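Local coordinates for protein transcription termination factor FttA (Methanosarcina mazei, PDB 2XR1) that probably terminates transcription by zinc-dependent cleavage of the nascent RNA at the RNA exit channel of RNA polymerase and degrades the released RNA from its 5' end, at residues Thr244-Asp249 against Val277-Asp282; Thr272-Val277 against Thr455-Thr460. All coordinates share one frame; numbering follows the deposited sequence.

Interaction 1. Residues Thr244-Asp249 against Val277-Asp282; sequences THAHLD and VLLQLD. With ZN (zinc ion), chain E; ZN (zinc ion), chain F.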
loop_
_atom_site.group_PDB
_atom_site.type_symbol
_atom_site.label_atom_id
_atom_site.label_comp_id
_atom_site.label_asym_id
_atom_site.label_seq_id
_atom_site.Cartn_x
_atom_site.Cartn_y
_atom_site.Cartn_z
ATOM N N THR B 244 7.118 16.577 -11.851
ATOM C CA THR B 244 8.492 16.467 -12.282
ATOM C C THR B 244 8.738 17.251 -13.571
ATOM O O THR B 244 9.809 17.825 -13.740
ATOM C CB THR B 244 8.861 15.017 -12.537
ATOM O OG1 THR B 244 7.988 14.523 -13.531
ATOM C CG2 THR B 244 8.721 14.164 -11.303
ATOM N N HIS B 245 7.754 17.272 -14.473
ATOM C CA HIS B 245 7.847 18.082 -15.681
ATOM C C HIS B 245 6.458 18.201 -16.289
ATOM O O HIS B 245 5.527 17.558 -15.832
ATOM C CB HIS B 245 8.864 17.538 -16.710
ATOM C CG HIS B 245 8.520 16.204 -17.293
ATOM N ND1 HIS B 245 8.583 15.027 -16.571
ATOM C CD2 HIS B 245 8.150 15.852 -18.551
ATOM C CE1 HIS B 245 8.256 14.017 -17.361
ATOM N NE2 HIS B 245 8.013 14.485 -18.572
ATOM N N ALA B 246 6.336 19.032 -17.319
ATOM C CA ALA B 246 5.032 19.499 -17.769
ATOM C C ALA B 246 4.263 18.532 -18.615
ATOM O O ALA B 246 3.129 18.798 -18.911
ATOM C CB ALA B 246 5.164 20.808 -18.520
ATOM N N HIS B 247 4.850 17.401 -18.993
ATOM C CA HIS B 247 4.153 16.481 -19.884
ATOM C C HIS B 247 2.831 15.992 -19.283
ATOM O O HIS B 247 2.745 15.693 -18.100
ATOM C CB HIS B 247 5.035 15.314 -20.280
ATOM C CG HIS B 247 6.008 15.619 -21.375
ATOM N ND1 HIS B 247 7.233 14.995 -21.465
ATOM C CD2 HIS B 247 5.925 16.445 -22.436
ATOM C CE1 HIS B 247 7.864 15.437 -22.536
ATOM N NE2 HIS B 247 7.095 16.321 -23.137
ATOM N N LEU B 248 1.811 15.928 -20.127
ATOM C CA LEU B 248 0.499 15.483 -19.704
ATOM C C LEU B 248 0.530 14.161 -18.942
ATOM O O LEU B 248 -0.148 14.033 -17.945
ATOM C CB LEU B 248 -0.472 15.440 -20.883
ATOM C CG LEU B 248 -1.147 16.810 -21.032
ATOM C CD1 LEU B 248 -1.784 16.983 -22.386
ATOM C CD2 LEU B 248 -2.137 17.098 -19.879
ATOM N N ASP B 249 1.376 13.220 -19.368
ATOM C CA ASP B 249 1.462 11.904 -18.744
ATOM C C ASP B 249 2.103 12.002 -17.380
ATOM O O ASP B 249 2.384 10.978 -16.810
ATOM C CB ASP B 249 2.211 10.886 -19.658
ATOM C CG ASP B 249 3.726 11.220 -19.871
ATOM O OD1 ASP B 249 4.015 12.332 -20.370
ATOM O OD2 ASP B 249 4.649 10.393 -19.581
ATOM N N VAL B 277 -0.076 24.709 -17.071
ATOM C CA VAL B 277 -1.328 25.429 -17.278
ATOM C C VAL B 277 -1.722 25.402 -18.763
ATOM O O VAL B 277 -2.883 25.163 -19.117
ATOM C CB VAL B 277 -1.236 26.892 -16.735
ATOM C CG1 VAL B 277 -2.338 27.794 -17.309
ATOM C CG2 VAL B 277 -1.309 26.858 -15.202
ATOM N N LEU B 278 -0.742 25.640 -19.620
ATOM C CA LEU B 278 -0.981 25.657 -21.068
ATOM C C LEU B 278 -1.507 24.329 -21.544
ATOM O O LEU B 278 -2.550 24.256 -22.213
ATOM C CB LEU B 278 0.315 25.944 -21.815
ATOM C CG LEU B 278 0.160 26.074 -23.318
ATOM C CD1 LEU B 278 -0.686 27.276 -23.621
ATOM C CD2 LEU B 278 1.497 26.171 -23.959
ATOM N N LEU B 279 -0.781 23.271 -21.205
ATOM C CA LEU B 279 -1.168 21.951 -21.662
ATOM C C LEU B 279 -2.466 21.471 -21.042
ATOM O O LEU B 279 -3.214 20.793 -21.696
ATOM C CB LEU B 279 -0.078 20.927 -21.383
ATOM C CG LEU B 279 1.243 21.105 -22.115
ATOM C CD1 LEU B 279 2.231 20.034 -21.634
ATOM C CD2 LEU B 279 1.023 21.110 -23.633
ATOM N N GLN B 280 -2.726 21.805 -19.792
ATOM C CA GLN B 280 -3.956 21.377 -19.154
ATOM C C GLN B 280 -5.178 22.025 -19.794
ATOM O O GLN B 280 -6.131 21.331 -20.175
ATOM C CB GLN B 280 -3.909 21.651 -17.654
ATOM C CG GLN B 280 -3.022 20.667 -16.864
ATOM C CD GLN B 280 -2.933 20.991 -15.384
ATOM O OE1 GLN B 280 -3.513 21.952 -14.927
ATOM N NE2 GLN B 280 -2.215 20.174 -14.628
ATOM N N LEU B 281 -5.165 23.347 -19.930
ATOM C CA LEU B 281 -6.321 24.037 -20.526
ATOM C C LEU B 281 -6.550 23.513 -21.911
ATOM O O LEU B 281 -7.677 23.396 -22.337
ATOM C CB LEU B 281 -6.120 25.558 -20.612
ATOM C CG LEU B 281 -6.099 26.299 -19.276
ATOM C CD1 LEU B 281 -5.705 27.759 -19.425
ATOM C CD2 LEU B 281 -7.455 26.195 -18.604
ATOM N N ASP B 282 -5.476 23.201 -22.617
ATOM C CA ASP B 282 -5.592 22.671 -23.957
ATOM C C ASP B 282 -6.121 21.248 -23.960
ATOM O O ASP B 282 -6.841 20.857 -24.853
ATOM C CB ASP B 282 -4.251 22.694 -24.645
ATOM C CG ASP B 282 -4.338 22.250 -26.089
ATOM O OD1 ASP B 282 -5.113 22.848 -26.858
ATOM O OD2 ASP B 282 -3.622 21.279 -26.452
HETATM ZN ZN ZN E . 8.057 13.422 -20.485
HETATM ZN ZN ZN F . 6.729 10.654 -19.485
#
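ND1 of His-247 binds the zinc ion of chain E at 2.0 Å, and the backbone of the same histidine is touched from helix 270-290 by Leu-279, whose CD1 lies 4.4 Å from CA of His-247. That methyl also stands 4.3 Å from CB of Ala-246 and is in van der Waals contact with the carbonyl oxygen of Ala-246, which accepts a hydrogen bond from NE2 of Gln-251. The first bond of the Leu-279 side chain points at the turn, and with chi1 at -65° CD1 ends against Ala-246. Nearer the backbone of the helix, CB of Leu-279 meets CG of Leu-248 at 4.3 Å, so one leucine touches three residues in a row of the metal-binding turn. Gln-251 has a second role, since its OE1 accepts a hydrogen bond from NE2 of Gln-280 and ties the helix to the turn by a polar route. The turn carries the HxHxDH signature of the metallo-beta-lactamase fold, with His-247 at the N-cap of helix 248-251. NE2 of His-245 binds the zinc ion of chain E at 2.2 Å; His-332 and Asp-355 complete that site. OD2 of Asp-249 binds the zinc ion of chain F at 2.1 Å, together with His-250, Asp-355 and His-607. Second-shell bonds fix how the imidazoles are turned. ND1 of His-245 donates to OG1 of Thr-244 over 3.1 Å, with the hydroxyl tilted 24° out of the ring plane, and Thr-244 OG1 is in turn paired with Asp-212. The other ring nitrogen of His-247, NE2, is hydrogen-bonded to the carbonyl oxygen of Val-421.

Interaction 2. Residues Thr272-Val277 against Thr455-Thr460; sequences TRDLMV and TAIHAT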
loop_
_atom_site.group_PDB
_atom_site.type_symbol
_atom_site.label_atom_id
_atom_site.label_comp_id
_atom_site.label_asym_id
_atom_site.label_seq_id
_atom_site.Cartn_x
_atom_site.Cartn_y
_atom_site.Cartn_z
ATOM N N THR B 272 7.833 24.602 -15.653
ATOM C CA THR B 272 6.829 23.585 -15.555
ATOM C C THR B 272 5.484 24.214 -15.261
ATOM O O THR B 272 4.470 23.841 -15.818
ATOM C CB THR B 272 7.177 22.574 -14.431
ATOM O OG1 THR B 272 8.379 21.908 -14.789
ATOM C CG2 THR B 272 6.106 21.552 -14.231
ATOM N N ARG B 273 5.471 25.158 -14.347
ATOM C CA ARG B 273 4.233 25.748 -13.933
ATOM C C ARG B 273 3.514 26.300 -15.152
ATOM O O ARG B 273 2.350 26.006 -15.393
ATOM C CB ARG B 273 4.544 26.869 -12.974
ATOM C CG ARG B 273 3.419 27.175 -12.047
ATOM C CD ARG B 273 2.732 28.419 -12.391
ATOM N NE ARG B 273 3.573 29.607 -12.400
ATOM C CZ ARG B 273 3.583 30.548 -11.445
ATOM N NH1 ARG B 273 2.860 30.426 -10.313
ATOM N NH2 ARG B 273 4.340 31.634 -11.604
ATOM N N ASP B 274 4.240 27.083 -15.936
ATOM C CA ASP B 274 3.640 27.747 -17.096
ATOM C C ASP B 274 3.159 26.759 -18.166
ATOM O O ASP B 274 2.053 26.932 -18.728
ATOM C CB ASP B 274 4.643 28.725 -17.686
ATOM C CG ASP B 274 4.962 29.895 -16.738
ATOM O OD1 ASP B 274 4.221 30.104 -15.735
ATOM O OD2 ASP B 274 5.951 30.633 -17.016
ATOM N N LEU B 275 3.967 25.708 -18.419
ATOM C CA LEU B 275 3.643 24.710 -19.424
ATOM C C LEU B 275 2.447 23.905 -18.977
ATOM O O LEU B 275 1.548 23.676 -19.763
ATOM C CB LEU B 275 4.834 23.813 -19.711
ATOM C CG LEU B 275 6.008 24.528 -20.384
ATOM C CD1 LEU B 275 7.356 23.768 -20.285
ATOM C CD2 LEU B 275 5.598 24.872 -21.791
ATOM N N MET B 276 2.417 23.528 -17.707
ATOM C CA MET B 276 1.356 22.728 -17.139
ATOM C C MET B 276 -0.007 23.407 -17.337
ATOM O O MET B 276 -0.992 22.763 -17.710
ATOM C CB MET B 276 1.615 22.538 -15.649
ATOM C CG MET B 276 0.426 21.995 -14.852
ATOM S SD MET B 276 0.981 21.405 -13.211
ATOM C CE MET B 276 1.204 22.961 -12.326
ATOM N N VAL B 277 -0.076 24.709 -17.071
ATOM C CA VAL B 277 -1.328 25.429 -17.278
ATOM C C VAL B 277 -1.722 25.402 -18.763
ATOM O O VAL B 277 -2.883 25.163 -19.117
ATOM C CB VAL B 277 -1.236 26.892 -16.735
ATOM C CG1 VAL B 277 -2.338 27.794 -17.309
ATOM C CG2 VAL B 277 -1.309 26.858 -15.202
ATOM N N THR B 455 6.784 27.498 -27.212
ATOM C CA THR B 455 8.116 27.957 -27.540
ATOM C C THR B 455 8.328 29.321 -26.965
ATOM O O THR B 455 9.385 29.595 -26.441
ATOM C CB THR B 455 8.321 27.989 -29.078
ATOM O OG1 THR B 455 8.100 26.663 -29.617
ATOM C CG2 THR B 455 9.720 28.455 -29.405
ATOM N N ALA B 456 7.339 30.197 -27.083
ATOM C CA ALA B 456 7.386 31.510 -26.424
ATOM C C ALA B 456 7.833 31.376 -24.964
ATOM O O ALA B 456 8.717 32.080 -24.525
ATOM C CB ALA B 456 6.025 32.197 -26.512
ATOM N N ILE B 457 7.269 30.412 -24.245
ATOM C CA ILE B 457 7.585 30.233 -22.830
ATOM C C ILE B 457 9.059 29.988 -22.594
ATOM O O ILE B 457 9.573 30.422 -21.577
ATOM C CB ILE B 457 6.730 29.118 -22.200
ATOM C CG1 ILE B 457 5.281 29.603 -22.104
ATOM C CG2 ILE B 457 7.254 28.770 -20.818
ATOM C CD1 ILE B 457 4.246 28.571 -22.303
ATOM N N HIS B 458 9.738 29.289 -23.514
ATOM C CA HIS B 458 11.202 29.052 -23.391
ATOM C C HIS B 458 11.914 30.415 -23.243
ATOM O O HIS B 458 12.782 30.611 -22.379
ATOM C CB HIS B 458 11.765 28.284 -24.604
ATOM C CG HIS B 458 11.356 26.842 -24.668
ATOM N ND1 HIS B 458 10.038 26.444 -24.664
ATOM C CD2 HIS B 458 12.089 25.707 -24.752
ATOM C CE1 HIS B 458 9.980 25.122 -24.714
ATOM N NE2 HIS B 458 11.210 24.652 -24.783
ATOM N N ALA B 459 11.497 31.375 -24.059
ATOM C CA ALA B 459 12.122 32.676 -24.057
ATOM C C ALA B 459 12.054 33.366 -22.691
ATOM O O ALA B 459 12.866 34.226 -22.384
ATOM C CB ALA B 459 11.510 33.551 -25.139
ATOM N N THR B 460 11.075 32.993 -21.882
ATOM C CA THR B 460 10.856 33.602 -20.586
ATOM C C THR B 460 11.670 32.928 -19.505
ATOM O O THR B 460 11.759 33.442 -18.381
ATOM C CB THR B 460 9.378 33.474 -20.195
ATOM O OG1 THR B 460 8.623 34.516 -20.822
ATOM C CG2 THR B 460 9.188 33.548 -18.695
#
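Leu-275 and Ile-457 run past each other in opposite directions, side by side, so that they meet by their outer methyls, with CD2 of the leucine 4.0 Å from CD1 of the isoleucine. The two residues reach this position differently. The bond from CA to CB of Ile-457 points at helix 270-290, while that of Leu-275 sets off to one side and its outer branch turns back toward Ile-457. The second branch of the isoleucine has its own neighbour: CG2, anti to the backbone N, faces CB of Asp-274 at 4.1 Å. Ile-457 therefore spreads its two arms over consecutive residues of one helix turn, and no hydrogen bond joins the two segments. The carboxylate of Asp-274 is held by groups other than the isoleucine. OD2 is hydrogen-bonded to NE2 of His-461, just past the segment 455-460, and OD1 forms a long, weak salt bridge of 3.4 Å with NE of Arg-273. Helix 146-157 adds a third side to the contact, Val-148 touching both Asp-274 and Thr-460, and Ile-151 touching Asp-274. Two helices distant in sequence thus pack through a small apolar patch at the junction of the metallo-beta-lactamase and beta-CASP domains, the two-domain architecture of the beta-CASP nucleases.

In the fold
Helix 270-290 serves both contacts and Val-277 belongs to both segments taken from it. Interaction 1 sets the middle of the helix against the zinc-binding turn, and interaction 2 sets its first turns against beta-CASP helix 451-460; their centres are about 10 Å apart. They also meet directly: CG2 of Thr-272 lies 3.9 Å from C of His-245, and CB of Ala-246 lies 3.9 Å from N of Met-276. Between nearest side-chain atoms Leu-275 is about 7 Å from His-245, and it comes within about 10 Å of a zinc ion. One helix thus touches the zinc-binding turn and helix 451-460 at once, while the beta-CASP region also reaches the site directly through Val-421.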